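Local coordinates for outer membrane protein SusF (PDB 4FE9) that binds starch at the cell surface of Bacteroides thetaiotaomicron through its carbohydrate-binding modules, before the glycan is transported into the periplasm for degradation, at residues A[255-260]-A[356-360]. Residues are numbered along the deposited sequence; the frame is centred on the assembly and turned at random.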
loop_
_atom_site.group_PDB
_atom_site.type_symbol
_atom_site.label_atom_id
_atom_site.label_comp_id
_atom_site.label_asym_id
_atom_site.label_seq_id
_atom_site.Cartn_x
_atom_site.Cartn_y
_atom_site.Cartn_z
ATOM N N LYS A 255 6.780 3.728 9.067
ATOM C CA LYS A 255 6.441 2.331 8.895
ATOM C C LYS A 255 7.655 1.429 9.119
ATOM O O LYS A 255 8.782 1.864 8.974
ATOM C CB LYS A 255 5.846 2.098 7.501
ATOM C CG LYS A 255 4.403 2.679 7.392
ATOM C CD LYS A 255 3.922 2.899 5.942
ATOM C CE LYS A 255 4.259 1.738 5.062
ATOM N NZ LYS A 255 3.162 1.509 4.055
ATOM N N ASP A 256 7.393 0.238 9.659
ATOM C CA ASP A 256 8.400 -0.825 9.793
ATOM C C ASP A 256 8.974 -1.148 8.399
ATOM O O ASP A 256 8.224 -1.293 7.423
ATOM C CB ASP A 256 7.707 -2.044 10.437
ATOM C CG ASP A 256 8.616 -3.259 10.582
ATOM O OD1 ASP A 256 9.814 -3.201 10.217
ATOM O OD2 ASP A 256 8.085 -4.313 11.000
ATOM N N ASN A 257 10.297 -1.075 8.266
ATOM C CA ASN A 257 10.914 -1.251 6.954
ATOM C C ASN A 257 11.831 -2.470 6.915
ATOM O O ASN A 257 12.737 -2.551 6.072
ATOM C CB ASN A 257 11.673 0.018 6.543
ATOM C CG ASN A 257 11.850 0.132 5.028
ATOM O OD1 ASN A 257 10.971 -0.281 4.256
ATOM N ND2 ASN A 257 13.018 0.640 4.592
ATOM N N SER A 258 11.656 -3.379 7.878
ATOM C CA SER A 258 12.415 -4.617 7.871
ATOM C C SER A 258 11.680 -5.597 6.983
ATOM O O SER A 258 10.533 -5.360 6.621
ATOM C CB SER A 258 12.544 -5.195 9.289
ATOM O OG SER A 258 11.268 -5.456 9.818
ATOM N N ALA A 259 12.376 -6.643 6.551
ATOM C CA ALA A 259 11.813 -7.598 5.595
ATOM C C ALA A 259 12.467 -8.954 5.829
ATOM O O ALA A 259 13.642 -9.017 6.099
ATOM C CB ALA A 259 12.082 -7.129 4.175
ATOM N N PRO A 260 11.715 -10.042 5.642
ATOM C CA PRO A 260 12.358 -11.375 5.626
ATOM C C PRO A 260 13.440 -11.488 4.515
ATOM O O PRO A 260 13.268 -10.946 3.436
ATOM C CB PRO A 260 11.170 -12.322 5.337
ATOM C CG PRO A 260 10.244 -11.494 4.492
ATOM C CD PRO A 260 10.377 -10.059 5.009
ATOM N N VAL A 356 7.050 -8.800 1.101
ATOM C CA VAL A 356 6.773 -8.605 2.537
ATOM C C VAL A 356 7.722 -7.524 3.050
ATOM O O VAL A 356 8.957 -7.689 3.002
ATOM C CB VAL A 356 7.039 -9.909 3.338
ATOM C CG1 VAL A 356 6.809 -9.702 4.852
ATOM C CG2 VAL A 356 6.180 -11.044 2.813
ATOM N N ILE A 357 7.184 -6.373 3.384
ATOM C CA ILE A 357 7.976 -5.389 4.066
ATOM C C ILE A 357 7.261 -4.919 5.298
ATOM O O ILE A 357 6.105 -4.513 5.225
ATOM C CB ILE A 357 8.311 -4.216 3.172
ATOM C CG1 ILE A 357 9.230 -4.663 2.047
ATOM C CG2 ILE A 357 9.021 -3.101 3.989
ATOM C CD1 ILE A 357 8.951 -3.981 0.740
ATOM N N GLY A 358 7.901 -5.106 6.451
ATOM C CA GLY A 358 7.259 -4.889 7.724
ATOM C C GLY A 358 5.942 -5.634 7.816
ATOM O O GLY A 358 5.910 -6.857 7.743
ATOM N N ASP A 359 4.849 -4.869 7.812
ATOM C CA ASP A 359 3.486 -5.419 7.932
ATOM C C ASP A 359 2.820 -5.687 6.571
ATOM O O ASP A 359 1.893 -6.482 6.496
ATOM C CB ASP A 359 2.610 -4.450 8.730
ATOM C CG ASP A 359 2.932 -4.463 10.212
ATOM O OD1 ASP A 359 2.888 -5.565 10.824
ATOM O OD2 ASP A 359 3.266 -3.379 10.759
ATOM N N ASP A 360 3.182 -4.893 5.554
ATOM C CA ASP A 360 2.544 -4.969 4.215
ATOM C C ASP A 360 2.937 -6.251 3.464
ATOM O O ASP A 360 4.112 -6.460 3.152
ATOM C CB ASP A 360 2.935 -3.753 3.347
ATOM C CG ASP A 360 2.725 -2.409 4.064
ATOM O OD1 ASP A 360 2.068 -2.389 5.148
ATOM O OD2 ASP A 360 3.197 -1.373 3.523
HETATM O O HOH W 1 4.685 -0.574 10.339
HETATM O O HOH W 2 4.873 -1.887 7.542
HETATM O O HOH W 3 5.822 -1.324 5.522
#
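Strand 251-256 of the first carbohydrate-binding module runs out into the linker 257-260, which passes over the turn of the hairpin formed by strands 348-357 and 360-366 of the second. This type II' turn runs from I357 to D360, and its positive phi at G358 suits glycine; a CB there would also clash with D256 O. The bare backbone lets D256 and G358 approach to 4.7 Å between CA atoms, and G358 N donates a short hydrogen bond to S258 O (2.6 Å). D256 makes an Asx turn at the start of the linker, its OD1 accepting from S258 N (3.0 Å) and S258 OG (2.7 Å). At one end, the long side chain of K255 reaches D360 in a salt bridge, NZ to OD2 2.9 Å. At the other, compact A259 and P260 fit against the strand end: P260 CD lies 3.6 Å from V356 CG1, and A259 CB 4.3 Å from I357 CG1. N257 gives ND2 to E183 of the first module, while its OD1 lies 3.4 Å from I357 CG2. Water 1 links D256 N (2.9 Å) to D359 OD2 (3.2 Å). Two modules thus meet through a small, mixed interface: one direct backbone hydrogen bond, an exposed salt bridge and water, and a modest apolar patch.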